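6-phosphogluconolactonase (Leishmania braziliensis, PDB 3CSS) probably catalyses the hydrolysis of 6-phosphogluconolactone to 6-phosphogluconate, the second step of the oxidative pentose phosphate pathway. Local coordinates at residues Ala21-Val24 and Ile25-Ala28; Tyr133-Lys136 and Leu137-Leu141; Ser205-Val208 and Ile209-Lys213; Arg244-Arg247 and Asp248-Gly251. One frame throughout, in Å; residues are numbered along the deposited sequence.

Contact 1: residues Ala21-Val24 and Ile25-Ala28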
ATOM      1  N   ALA A  21      -1.091 -10.202  -9.994  1.00 19.21           N
ATOM      2  CA  ALA A  21      -1.675  -9.029  -9.309  1.00 18.69           C
ATOM      3  C   ALA A  21      -2.737  -8.408 -10.217  1.00 19.57           C
ATOM      4  O   ALA A  21      -3.832  -8.065  -9.780  1.00 19.48           O
ATOM      5  CB  ALA A  21      -0.602  -8.009  -8.950  1.00 18.44           C
ATOM      6  N   ARG A  22      -2.411  -8.303 -11.502  1.00 19.20           N
ATOM      7  CA  ARG A  22      -3.360  -7.754 -12.471  1.00 20.09           C
ATOM      8  C   ARG A  22      -4.679  -8.532 -12.474  1.00 20.86           C
ATOM      9  O   ARG A  22      -5.758  -7.928 -12.505  1.00 20.15           O
ATOM     10  CB  ARG A  22      -2.739  -7.713 -13.876  1.00 19.99           C
ATOM     11  CG  ARG A  22      -3.682  -7.174 -14.957  1.00 21.01           C
ATOM     12  CD  ARG A  22      -2.953  -7.014 -16.281  1.00 22.45           C
ATOM     13  NE  ARG A  22      -3.895  -6.808 -17.384  1.00 25.12           N
ATOM     14  CZ  ARG A  22      -4.381  -7.769 -18.171  1.00 26.85           C
ATOM     15  NH1 ARG A  22      -4.002  -9.034 -18.030  1.00 28.07           N
ATOM     16  NH2 ARG A  22      -5.252  -7.460 -19.127  1.00 27.46           N
ATOM     17  N   GLU A  23      -4.593  -9.854 -12.449  1.00 21.76           N
ATOM     18  CA  GLU A  23      -5.791 -10.706 -12.436  1.00 23.09           C
ATOM     19  C   GLU A  23      -6.712 -10.432 -11.250  1.00 22.88           C
ATOM     20  O   GLU A  23      -7.928 -10.414 -11.397  1.00 22.15           O
ATOM     21  CB  GLU A  23      -5.408 -12.195 -12.466  1.00 23.64           C
ATOM     22  CG  GLU A  23      -4.937 -12.680 -13.833  1.00 27.19           C
ATOM     23  CD  GLU A  23      -5.915 -12.324 -14.956  1.00 31.66           C
ATOM     24  OE1 GLU A  23      -7.144 -12.502 -14.764  1.00 35.46           O
ATOM     25  OE2 GLU A  23      -5.462 -11.851 -16.023  1.00 34.10           O
ATOM     26  N   VAL A  24      -6.130 -10.217 -10.073  1.00 22.70           N
ATOM     27  CA  VAL A  24      -6.908  -9.874  -8.885  1.00 22.92           C
ATOM     28  C   VAL A  24      -7.660  -8.548  -9.078  1.00 22.78           C
ATOM     29  O   VAL A  24      -8.858  -8.453  -8.806  1.00 22.54           O
ATOM     30  CB  VAL A  24      -6.025  -9.789  -7.629  1.00 22.81           C
ATOM     31  CG1 VAL A  24      -6.867  -9.300  -6.428  1.00 22.88           C
ATOM     32  CG2 VAL A  24      -5.360 -11.142  -7.326  1.00 23.42           C
ATOM     33  N   ILE A  25      -6.964  -7.537  -9.589  1.00 22.39           N
ATOM     34  CA  ILE A  25      -7.577  -6.241  -9.870  1.00 22.25           C
ATOM     35  C   ILE A  25      -8.724  -6.373 -10.879  1.00 22.67           C
ATOM     36  O   ILE A  25      -9.838  -5.870 -10.643  1.00 22.09           O
ATOM     37  CB  ILE A  25      -6.528  -5.223 -10.361  1.00 21.98           C
ATOM     38  CG1 ILE A  25      -5.530  -4.933  -9.234  1.00 21.38           C
ATOM     39  CG2 ILE A  25      -7.205  -3.943 -10.832  1.00 20.28           C
ATOM     40  CD1 ILE A  25      -4.220  -4.274  -9.703  1.00 21.40           C
ATOM     41  N   LEU A  26      -8.477  -7.066 -11.992  1.00 23.23           N
ATOM     42  CA  LEU A  26      -9.523  -7.229 -13.021  1.00 23.97           C
ATOM     43  C   LEU A  26     -10.724  -8.043 -12.537  1.00 24.51           C
ATOM     44  O   LEU A  26     -11.849  -7.775 -12.950  1.00 24.60           O
ATOM     45  CB  LEU A  26      -8.960  -7.873 -14.284  1.00 23.82           C
ATOM     46  CG  LEU A  26      -7.854  -7.113 -15.012  1.00 24.75           C
ATOM     47  CD1 LEU A  26      -7.402  -7.895 -16.228  1.00 25.70           C
ATOM     48  CD2 LEU A  26      -8.270  -5.697 -15.374  1.00 24.60           C
ATOM     49  N   ALA A  27     -10.479  -9.020 -11.666  1.00 25.51           N
ATOM     50  CA  ALA A  27     -11.539  -9.832 -11.061  1.00 26.06           C
ATOM     51  C   ALA A  27     -12.465  -8.953 -10.215  1.00 26.56           C
ATOM     52  O   ALA A  27     -13.689  -9.053 -10.314  1.00 26.52           O
ATOM     53  CB  ALA A  27     -10.928 -10.939 -10.199  1.00 25.57           C
ATOM     54  N   ALA A  28     -11.872  -8.074  -9.408  1.00 26.77           N
ATOM     55  CA  ALA A  28     -12.637  -7.153  -8.560  1.00 27.38           C
ATOM     56  C   ALA A  28     -13.468  -6.166  -9.393  1.00 27.60           C
ATOM     57  O   ALA A  28     -14.614  -5.856  -9.039  1.00 27.42           O
ATOM     58  CB  ALA A  28     -11.706  -6.409  -7.602  1.00 27.24           C
TER

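Contact 2: residues Tyr133-Lys136 and Leu137-Leu141. Unlike the reference sequence in segment 133-136: Val135 (reference Ala).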
ATOM      1  N   TYR A 133      -4.638  14.604   4.143  1.00 25.92           N
ATOM      2  CA  TYR A 133      -4.918  13.445   3.300  1.00 25.31           C
ATOM      3  C   TYR A 133      -6.062  12.616   3.893  1.00 25.08           C
ATOM      4  O   TYR A 133      -6.940  12.162   3.181  1.00 24.76           O
ATOM      5  CB  TYR A 133      -3.640  12.605   3.116  1.00 25.75           C
ATOM      6  CG  TYR A 133      -3.749  11.431   2.178  1.00 25.25           C
ATOM      7  CD1 TYR A 133      -4.503  11.490   1.007  1.00 24.74           C
ATOM      8  CD2 TYR A 133      -3.044  10.264   2.437  1.00 25.24           C
ATOM      9  CE1 TYR A 133      -4.588  10.398   0.151  1.00 26.57           C
ATOM     10  CE2 TYR A 133      -3.091   9.187   1.565  1.00 26.55           C
ATOM     11  CZ  TYR A 133      -3.872   9.246   0.437  1.00 25.60           C
ATOM     12  OH  TYR A 133      -3.919   8.137  -0.387  1.00 28.19           O
ATOM     13  N   GLU A 134      -6.055  12.440   5.209  1.00 25.89           N
ATOM     14  CA  GLU A 134      -7.145  11.754   5.905  1.00 26.08           C
ATOM     15  C   GLU A 134      -8.514  12.403   5.661  1.00 25.85           C
ATOM     16  O   GLU A 134      -9.497  11.724   5.394  1.00 25.65           O
ATOM     17  CB  GLU A 134      -6.851  11.692   7.400  1.00 26.27           C
ATOM     18  CG  GLU A 134      -8.012  11.190   8.210  1.00 26.53           C
ATOM     19  CD  GLU A 134      -7.625  10.805   9.623  1.00 29.05           C
ATOM     20  OE1 GLU A 134      -6.540  10.219   9.823  1.00 30.90           O
ATOM     21  OE2 GLU A 134      -8.424  11.121  10.538  1.00 31.47           O
ATOM     22  N   VAL A 135      -8.563  13.725   5.774  1.00 26.00           N
ATOM     23  CA  VAL A 135      -9.772  14.489   5.465  1.00 25.80           C
ATOM     24  C   VAL A 135     -10.248  14.193   4.042  1.00 25.84           C
ATOM     25  O   VAL A 135     -11.442  13.937   3.806  1.00 25.39           O
ATOM     26  CB  VAL A 135      -9.526  16.007   5.643  1.00 26.28           C
ATOM     27  CG1 VAL A 135     -10.711  16.798   5.110  1.00 25.53           C
ATOM     28  CG2 VAL A 135      -9.265  16.344   7.115  1.00 26.71           C
ATOM     29  N   LYS A 136      -9.306  14.205   3.100  1.00 25.57           N
ATOM     30  CA  LYS A 136      -9.625  13.937   1.703  1.00 25.69           C
ATOM     31  C   LYS A 136     -10.183  12.525   1.525  1.00 24.96           C
ATOM     32  O   LYS A 136     -11.176  12.336   0.829  1.00 24.82           O
ATOM     33  CB  LYS A 136      -8.393  14.159   0.815  1.00 26.54           C
ATOM     34  CG  LYS A 136      -8.696  14.745  -0.504  1.00 29.23           C
ATOM     35  CD  LYS A 136      -7.472  14.843  -1.384  1.00 31.48           C
ATOM     36  CE  LYS A 136      -6.777  16.186  -1.283  1.00 33.24           C
ATOM     37  NZ  LYS A 136      -5.794  16.336  -2.382  1.00 33.33           N
ATOM     38  N   LEU A 137      -9.550  11.537   2.165  1.00 24.14           N
ATOM     39  CA  LEU A 137      -9.994  10.141   2.057  1.00 24.04           C
ATOM     40  C   LEU A 137     -11.406   9.969   2.638  1.00 24.73           C
ATOM     41  O   LEU A 137     -12.265   9.339   2.033  1.00 25.67           O
ATOM     42  CB  LEU A 137      -9.003   9.196   2.752  1.00 23.88           C
ATOM     43  CG  LEU A 137      -7.614   9.066   2.094  1.00 23.10           C
ATOM     44  CD1 LEU A 137      -6.694   8.198   2.975  1.00 25.05           C
ATOM     45  CD2 LEU A 137      -7.699   8.520   0.624  1.00 22.76           C
ATOM     46  N   LEU A 138     -11.638  10.568   3.797  1.00 25.08           N
ATOM     47  CA  LEU A 138     -12.926  10.432   4.479  1.00 25.83           C
ATOM     48  C   LEU A 138     -14.045  11.120   3.691  1.00 26.99           C
ATOM     49  O   LEU A 138     -15.214  10.748   3.814  1.00 28.33           O
ATOM     50  CB  LEU A 138     -12.828  10.985   5.889  1.00 25.92           C
ATOM     51  CG  LEU A 138     -12.013  10.162   6.888  1.00 25.66           C
ATOM     52  CD1 LEU A 138     -11.749  10.964   8.152  1.00 26.66           C
ATOM     53  CD2 LEU A 138     -12.690   8.843   7.224  1.00 26.11           C
ATOM     54  N   ASN A 139     -13.676  12.112   2.882  1.00 27.27           N
ATOM     55  CA  ASN A 139     -14.633  12.868   2.054  1.00 28.44           C
ATOM     56  C   ASN A 139     -14.914  12.222   0.693  1.00 28.30           C
ATOM     57  O   ASN A 139     -15.993  12.401   0.137  1.00 28.92           O
ATOM     58  CB  ASN A 139     -14.089  14.278   1.806  1.00 28.87           C
ATOM     59  CG  ASN A 139     -14.307  15.223   2.982  1.00 33.20           C
ATOM     60  OD1 ASN A 139     -15.068  14.942   3.920  1.00 38.37           O
ATOM     61  ND2 ASN A 139     -13.676  16.396   2.900  1.00 38.92           N
ATOM     62  N   CYS A 140     -13.945  11.482   0.151  1.00 28.07           N
ATOM     63  CA  CYS A 140     -14.003  11.022  -1.251  1.00 27.92           C
ATOM     64  C   CYS A 140     -14.191   9.524  -1.447  1.00 27.65           C
ATOM     65  O   CYS A 140     -14.556   9.104  -2.546  1.00 26.39           O
ATOM     66  CB  CYS A 140     -12.727  11.423  -1.992  1.00 28.08           C
ATOM     67  SG  CYS A 140     -12.467  13.196  -2.053  1.00 31.26           S
ATOM     68  N   LEU A 141     -13.868   8.724  -0.416  1.00 27.05           N
ATOM     69  CA  LEU A 141     -14.032   7.277  -0.472  1.00 26.64           C
ATOM     70  C   LEU A 141     -15.288   6.778   0.274  1.00 26.73           C
ATOM     71  O   LEU A 141     -15.845   7.486   1.127  1.00 26.60           O
ATOM     72  CB  LEU A 141     -12.789   6.575   0.104  1.00 26.65           C
ATOM     73  CG  LEU A 141     -11.603   6.332  -0.826  1.00 26.96           C
ATOM     74  CD1 LEU A 141     -11.141   7.632  -1.506  1.00 27.27           C
ATOM     75  CD2 LEU A 141     -10.475   5.655  -0.030  1.00 26.49           C
TER

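Contact 3: residues Ser205-Val208 and Ile209-Lys213. Unlike the reference sequence in segment 209-213: Tyr211 (reference His).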
ATOM      1  N   SER A 205      -3.024   3.523   7.711  1.00 15.02           N
ATOM      2  CA  SER A 205      -2.773   2.876   8.985  1.00 15.18           C
ATOM      3  C   SER A 205      -3.054   1.389   8.915  1.00 14.85           C
ATOM      4  O   SER A 205      -3.684   0.912   7.984  1.00 15.31           O
ATOM      5  CB  SER A 205      -3.658   3.513  10.060  1.00 14.93           C
ATOM      6  OG  SER A 205      -5.030   3.282   9.752  1.00 15.81           O
ATOM      7  N   LYS A 206      -2.586   0.653   9.917  1.00 15.42           N
ATOM      8  CA  LYS A 206      -2.915  -0.769  10.044  1.00 15.89           C
ATOM      9  C   LYS A 206      -4.420  -0.996   9.931  1.00 16.27           C
ATOM     10  O   LYS A 206      -4.866  -1.932   9.282  1.00 16.95           O
ATOM     11  CB  LYS A 206      -2.402  -1.323  11.377  1.00 17.02           C
ATOM     12  CG  LYS A 206      -0.905  -1.334  11.499  1.00 16.54           C
ATOM     13  CD  LYS A 206      -0.411  -2.009  12.786  1.00 19.65           C
ATOM     14  CE  LYS A 206      -0.886  -1.305  14.019  1.00 20.73           C
ATOM     15  NZ  LYS A 206      -0.405  -2.025  15.263  1.00 22.98           N
ATOM     16  N   THR A 207      -5.196  -0.139  10.593  1.00 16.76           N
ATOM     17  CA  THR A 207      -6.664  -0.242  10.612  1.00 17.46           C
ATOM     18  C   THR A 207      -7.265  -0.246   9.215  1.00 16.79           C
ATOM     19  O   THR A 207      -8.102  -1.088   8.880  1.00 16.54           O
ATOM     20  CB  THR A 207      -7.273   0.916  11.426  1.00 18.46           C
ATOM     21  OG1 THR A 207      -6.643   0.969  12.710  1.00 23.25           O
ATOM     22  CG2 THR A 207      -8.772   0.695  11.623  1.00 20.80           C
ATOM     23  N   VAL A 208      -6.848   0.707   8.392  1.00 16.11           N
ATOM     24  CA  VAL A 208      -7.382   0.801   7.026  1.00 15.84           C
ATOM     25  C   VAL A 208      -7.071  -0.487   6.289  1.00 15.16           C
ATOM     26  O   VAL A 208      -7.924  -1.077   5.635  1.00 15.21           O
ATOM     27  CB  VAL A 208      -6.815   2.001   6.261  1.00 16.06           C
ATOM     28  CG1 VAL A 208      -7.301   2.000   4.824  1.00 18.60           C
ATOM     29  CG2 VAL A 208      -7.194   3.309   6.947  1.00 16.66           C
ATOM     30  N   ILE A 209      -5.828  -0.940   6.408  1.00 14.87           N
ATOM     31  CA  ILE A 209      -5.417  -2.173   5.728  1.00 14.50           C
ATOM     32  C   ILE A 209      -6.226  -3.386   6.203  1.00 15.19           C
ATOM     33  O   ILE A 209      -6.638  -4.229   5.395  1.00 15.18           O
ATOM     34  CB  ILE A 209      -3.880  -2.377   5.872  1.00 14.49           C
ATOM     35  CG1 ILE A 209      -3.165  -1.236   5.156  1.00 14.76           C
ATOM     36  CG2 ILE A 209      -3.454  -3.694   5.273  1.00 14.02           C
ATOM     37  CD1 ILE A 209      -1.690  -1.107   5.479  1.00 15.93           C
ATOM     38  N   GLN A 210      -6.507  -3.430   7.504  1.00 15.24           N
ATOM     39  CA  GLN A 210      -7.238  -4.531   8.123  1.00 14.98           C
ATOM     40  C   GLN A 210      -8.758  -4.520   7.841  1.00 15.02           C
ATOM     41  O   GLN A 210      -9.437  -5.509   8.122  1.00 15.94           O
ATOM     42  CB  GLN A 210      -6.961  -4.550   9.624  1.00 15.28           C
ATOM     43  CG  GLN A 210      -5.533  -4.949   9.950  1.00 13.94           C
ATOM     44  CD  GLN A 210      -5.197  -4.787  11.409  1.00 14.36           C
ATOM     45  OE1 GLN A 210      -5.793  -3.947  12.087  1.00 17.55           O
ATOM     46  NE2 GLN A 210      -4.233  -5.561  11.903  1.00 15.75           N
ATOM     47  N   TYR A 211      -9.278  -3.401   7.340  1.00 15.30           N
ATOM     48  CA  TYR A 211     -10.664  -3.308   6.906  1.00 16.42           C
ATOM     49  C   TYR A 211     -10.836  -3.405   5.373  1.00 16.42           C
ATOM     50  O   TYR A 211     -11.973  -3.415   4.872  1.00 16.41           O
ATOM     51  CB  TYR A 211     -11.283  -2.025   7.417  1.00 16.64           C
ATOM     52  CG  TYR A 211     -11.750  -2.102   8.846  1.00 17.33           C
ATOM     53  CD1 TYR A 211     -11.143  -1.368   9.847  1.00 18.13           C
ATOM     54  CD2 TYR A 211     -12.828  -2.904   9.184  1.00 19.34           C
ATOM     55  CE1 TYR A 211     -11.599  -1.431  11.153  1.00 17.10           C
ATOM     56  CE2 TYR A 211     -13.295  -2.981  10.495  1.00 19.45           C
ATOM     57  CZ  TYR A 211     -12.674  -2.238  11.480  1.00 19.76           C
ATOM     58  OH  TYR A 211     -13.135  -2.308  12.792  1.00 17.45           O
ATOM     59  N   ALA A 212      -9.737  -3.476   4.632  1.00 15.39           N
ATOM     60  CA  ALA A 212      -9.801  -3.583   3.182  1.00 15.40           C
ATOM     61  C   ALA A 212     -10.402  -4.931   2.785  1.00 14.92           C
ATOM     62  O   ALA A 212     -10.255  -5.932   3.496  1.00 15.06           O
ATOM     63  CB  ALA A 212      -8.398  -3.388   2.540  1.00 15.59           C
ATOM     64  N   LYS A 213     -11.094  -4.951   1.644  1.00 13.99           N
ATOM     65  CA  LYS A 213     -11.676  -6.192   1.128  1.00 14.03           C
ATOM     66  C   LYS A 213     -10.659  -7.233   0.674  1.00 13.96           C
ATOM     67  O   LYS A 213     -10.824  -8.428   0.933  1.00 13.57           O
ATOM     68  CB  LYS A 213     -12.664  -5.875  -0.007  1.00 14.48           C
ATOM     69  CG  LYS A 213     -13.791  -4.946   0.406  1.00 15.74           C
ATOM     70  CD  LYS A 213     -14.593  -5.484   1.574  1.00 22.35           C
ATOM     71  CE  LYS A 213     -15.878  -4.695   1.772  1.00 25.15           C
ATOM     72  NZ  LYS A 213     -16.682  -5.228   2.908  1.00 27.72           N
TER

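Contact 4: residues Arg244-Arg247 and Asp248-Gly251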
ATOM      1  N   ARG A 244       3.460  -8.596  10.483  1.00 12.59           N
ATOM      2  CA  ARG A 244       2.604  -9.626  11.065  1.00 12.55           C
ATOM      3  C   ARG A 244       1.190  -9.109  11.384  1.00 12.07           C
ATOM      4  O   ARG A 244       0.261  -9.917  11.508  1.00 13.12           O
ATOM      5  CB  ARG A 244       3.257 -10.260  12.290  1.00 12.66           C
ATOM      6  CG  ARG A 244       2.551 -11.507  12.789  1.00 12.21           C
ATOM      7  CD  ARG A 244       3.275 -12.201  13.940  1.00 13.46           C
ATOM      8  NE  ARG A 244       2.450 -13.291  14.493  1.00 12.57           N
ATOM      9  CZ  ARG A 244       2.364 -14.524  14.008  1.00 11.71           C
ATOM     10  NH1 ARG A 244       3.046 -14.902  12.948  1.00 12.87           N
ATOM     11  NH2 ARG A 244       1.587 -15.410  14.614  1.00 13.27           N
ATOM     12  N   PHE A 245       0.982  -7.784  11.478  1.00 12.44           N
ATOM     13  CA  PHE A 245      -0.392  -7.271  11.653  1.00 12.57           C
ATOM     14  C   PHE A 245      -1.345  -7.712  10.531  1.00 12.12           C
ATOM     15  O   PHE A 245      -2.580  -7.703  10.701  1.00 11.91           O
ATOM     16  CB  PHE A 245      -0.424  -5.740  11.823  1.00 13.23           C
ATOM     17  CG  PHE A 245      -0.255  -4.964  10.546  1.00 14.55           C
ATOM     18  CD1 PHE A 245      -1.344  -4.712   9.712  1.00 13.82           C
ATOM     19  CD2 PHE A 245       1.001  -4.453  10.178  1.00 14.03           C
ATOM     20  CE1 PHE A 245      -1.174  -4.002   8.522  1.00 13.85           C
ATOM     21  CE2 PHE A 245       1.161  -3.713   9.007  1.00 14.58           C
ATOM     22  CZ  PHE A 245       0.074  -3.500   8.181  1.00 15.26           C
ATOM     23  N   LEU A 246      -0.789  -8.077   9.377  1.00 11.98           N
ATOM     24  CA  LEU A 246      -1.616  -8.588   8.259  1.00 12.63           C
ATOM     25  C   LEU A 246      -2.452  -9.832   8.613  1.00 12.79           C
ATOM     26  O   LEU A 246      -3.507 -10.081   8.025  1.00 11.96           O
ATOM     27  CB  LEU A 246      -0.723  -8.870   7.048  1.00 13.08           C
ATOM     28  CG  LEU A 246      -0.127  -7.652   6.364  1.00 13.05           C
ATOM     29  CD1 LEU A 246       0.871  -8.096   5.284  1.00 15.60           C
ATOM     30  CD2 LEU A 246      -1.223  -6.699   5.787  1.00 13.77           C
ATOM     31  N   ARG A 247      -2.014 -10.582   9.618  1.00 12.65           N
ATOM     32  CA  ARG A 247      -2.746 -11.755  10.086  1.00 13.20           C
ATOM     33  C   ARG A 247      -4.147 -11.399  10.576  1.00 13.67           C
ATOM     34  O   ARG A 247      -5.032 -12.268  10.621  1.00 14.08           O
ATOM     35  CB  ARG A 247      -1.987 -12.454  11.214  1.00 13.54           C
ATOM     36  CG  ARG A 247      -0.685 -13.119  10.793  1.00 12.31           C
ATOM     37  CD  ARG A 247      -0.089 -13.987  11.893  1.00 13.24           C
ATOM     38  NE  ARG A 247      -0.937 -15.155  12.137  1.00 12.87           N
ATOM     39  CZ  ARG A 247      -0.881 -16.270  11.419  1.00 14.22           C
ATOM     40  NH1 ARG A 247      -0.018 -16.407  10.419  1.00 16.77           N
ATOM     41  NH2 ARG A 247      -1.702 -17.269  11.698  1.00 14.95           N
ATOM     42  N   ASP A 248      -4.335 -10.141  10.981  1.00 14.00           N
ATOM     43  CA  ASP A 248      -5.600  -9.649  11.522  1.00 14.79           C
ATOM     44  C   ASP A 248      -6.463  -8.894  10.508  1.00 14.11           C
ATOM     45  O   ASP A 248      -7.447  -8.243  10.884  1.00 14.33           O
ATOM     46  CB  ASP A 248      -5.344  -8.773  12.744  1.00 15.79           C
ATOM     47  CG  ASP A 248      -4.795  -9.546  13.914  1.00 20.72           C
ATOM     48  OD1 ASP A 248      -5.220 -10.697  14.122  1.00 20.96           O
ATOM     49  OD2 ASP A 248      -3.920  -8.985  14.614  1.00 26.02           O
ATOM     50  N   CYS A 249      -6.105  -9.003   9.229  1.00 13.94           N
ATOM     51  CA  CYS A 249      -6.919  -8.459   8.160  1.00 13.31           C
ATOM     52  C   CYS A 249      -8.259  -9.148   8.127  1.00 13.32           C
ATOM     53  O   CYS A 249      -8.369 -10.359   8.260  1.00 13.52           O
ATOM     54  CB  CYS A 249      -6.266  -8.633   6.804  1.00 13.55           C
ATOM     55  SG  CYS A 249      -4.865  -7.494   6.522  1.00 13.64           S
ATOM     56  N   ARG A 250      -9.286  -8.346   7.984  1.00 14.42           N
ATOM     57  CA  ARG A 250     -10.660  -8.882   7.830  1.00 14.56           C
ATOM     58  C   ARG A 250     -10.960  -9.293   6.395  1.00 14.68           C
ATOM     59  O   ARG A 250     -11.904 -10.066   6.152  1.00 16.08           O
ATOM     60  CB  ARG A 250     -11.677  -7.845   8.281  1.00 15.25           C
ATOM     61  CG  ARG A 250     -11.496  -7.481   9.728  1.00 16.30           C
ATOM     62  CD  ARG A 250     -12.394  -6.352  10.120  1.00 20.10           C
ATOM     63  NE  ARG A 250     -12.159  -5.949  11.501  1.00 21.30           N
ATOM     64  CZ  ARG A 250     -11.137  -5.199  11.914  1.00 24.90           C
ATOM     65  NH1 ARG A 250     -10.223  -4.755  11.064  1.00 23.87           N
ATOM     66  NH2 ARG A 250     -11.035  -4.877  13.201  1.00 27.77           N
ATOM     67  N   GLY A 251     -10.194  -8.747   5.449  1.00 14.31           N
ATOM     68  CA  GLY A 251     -10.317  -9.089   4.043  1.00 13.98           C
ATOM     69  C   GLY A 251      -9.465 -10.276   3.668  1.00 14.62           C
ATOM     70  O   GLY A 251      -8.847 -10.910   4.532  1.00 14.87           O
TER
HETATM   71  O   HOH W   1      -0.987 -10.196  14.318  1.00 41.80           O
HETATM   72  O   HOH W   2      -7.043 -12.625   8.925  1.00 40.95           O

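Contact 1: residues Ala21-Val24 and Ile25-Ala28
Arg22 and Leu26, one helical turn apart, make the main side-chain contact. The methyl CD1 of Leu26 sits over the centre of one face of the Arg22 guanidinium, 3.5 Å above its plane, with Leu26 CD1 to Arg22 CZ at 3.6 Å. The arginine reaches this place because CG is anti to its backbone N (chi1 179°) and the chain stays extended as far as NE, while its Leu26 partner comes up at an angle to it. Charge is handled at the rim of the same group: NE forms a salt bridge to Asp60, whereas Glu23 OE2 lies 3.8 Å from Arg22 NH1, a long pairing of charges with no N-H aimed at the oxygen. This is a mid-helix portion of helix 14-30, packed against helix 50-59 through Ala21 and Arg22 on Leu52, and against strand 158-162 through Ile25 and Ala28 on Ile158. Backbone bonds follow the i to i+4 pattern throughout. Leu26 N to Arg22 O, 2.9 Å, is nearly straight at the hydrogen (169°), and Ala27 N to Glu23 O, also 2.9 Å, is more bent (151°). Ile25 CG1 lies 3.6 Å from Ala21 O, close to the carbonyl that its own N bonds to.

Contact 2: residues Tyr133-Lys136 and Leu137-Leu141
One face of the Tyr133 ring is covered by Leu137, whose CD1 stands 4.0 Å from the ring centroid and 12° off the ring normal, a CH-pi contact over the centre. The second methyl, CD2, lies on the same side of the ring plane but displaced toward CE1 and CZ, 3.7 Å from Tyr133 CE1. For Tyr133 a chi1 of -175° swings the ring away from the backbone N, and its hydroxyl is hydrogen-bonded to the carbonyl of Leu73. Two other pairs run alongside each other rather than crossing: Glu134 CG lies 3.7 Å from Leu138 CD1, and Val135 CG1 lies 3.7 Å from Asn139 ND2. The carboxylate of Glu134 is engaged further on, where OE1 accepts from the backbone N of both Val185 and Val186. These turns close helix 123-140, which lies over the mixed sheet of the fold: Tyr133 and Leu137 both touch Ile72 of strand 69-77 and Val186 of strand 186-189. Toward its C-terminal end the helical bonding deteriorates. Leu137 N to Tyr133 O is 2.9 Å, but Cys140 N to Lys136 O, 3.0 Å, is weak at 126°, and Asn139 N divides weakly between the carbonyls of Val135 and Lys136. The backbone unwinds at Leu141, although its N still bonds to Leu137 O at 3.0 Å.

Contact 3: residues Ser205-Val208 and Ile209-Lys213
Ile209 N donates to Ser205 O at 3.2 Å, almost straight (172°) and in the carbonyl plane, at the start of the short helix 206-211, of which Ser205 is the N-cap. The cap itself is a weak bond, Ser205 OG accepting from Val208 N at 3.4 Å, and the same hydroxyl is also hydrogen-bonded to His184 O. Ile209 places CG1 3.6 Å from Ser205 O and also packs on Ile172. Gln210 follows with its N bonded to Lys206 O at 2.8 Å. Its chain, extended beyond CG, lies against that same carbonyl, with CG 3.2 Å from Lys206 O, before its NE2 goes on to the carbonyl of Phe245. At Tyr211 the backbone N has two acceptors: a weak bond to Thr207 O and one to Val208 O at 3.2 Å, the latter with its donor standing 68° out of the carbonyl plane. This is an i to i+3 bond, shorter in spacing than the i to i+4 bonds of Ile209 and Gln210. The ring of Tyr211 lies alongside the Thr207 side chain, pointing the same way, and Arg250 makes a cation-pi contact with it. In Thr207 a chi1 of -52° keeps OG1 beside the backbone N and turns the methyl to the ring; that methyl meets the ring in plane at an edge, with CG2 3.6 Å from both Tyr211 CD1 and CE1.

Contact 4: residues Arg244-Arg247 and Asp248-Gly251
Asp248 N bonds to Phe245 O at 3.0 Å and Cys249 N to Leu246 O at 3.1 Å, both i to i+3, and both donors stand above the carbonyl planes, by 50° and 62°, rather than on a lone pair. Arg247 N to Arg244 O continues the spacing backwards along the chain. Among the side chains, Leu246 and Cys249 meet directly, CD2 of the leucine lying 3.8 Å from SG. Cys249 has SG anti to its carbonyl carbon (chi1 -74°), beside the backbone N, which directs the sulfur back over the preceding turn. Residues 244-247 are 3-10, within the loop between helix 225-232 and strand 252-257. The inner side of this turn packs on the core: Leu246 touches Ile209 and Val217, Cys249 touches Val215, and Phe245 reaches Thr169 and Ile172. The two arginine chains pack on each other, CD of Arg247 lying 3.3 Å above the centre of one face of the Arg244 guanidinium. Each guanidinium is held from the neighbouring helix end, Arg244 NH1 by the carbonyls of Gly230 and Ser233, and Arg247 NH1 by that of Val231, while Arg247 NH2 forms a salt bridge to Glu234. Water joins the two halves of the turn as well. One molecule donates to Arg244 O and to Asp248 OD2, the latter at 3.2 Å, tying the aspartate carboxylate to the start of the segment; a second lies 2.7 Å from Arg247 O and likewise from Cys249 O.

In the fold
From the N terminus the four contacts come strictly in series, each a local turn of chain, and none nests in or crosses another. Contact 1 belongs to helix 14-30, packed against helix 50-59 and strand 158-162. Contact 2 ends helix 123-140 above strands 69-77 and 186-189, with its centre about 24 Å from that of contact 1. Contact 3 is the short helix between strands 201-204 and 214-219, and contact 4 the turn leading into strand 252-257. Only these last two touch, their centres about 8 Å apart: Gln210 O lies 2.8 Å from Arg250 N, a probable hydrogen bond, so the turn before the last strand is tied to the helix that precedes its neighbouring strand 214-219.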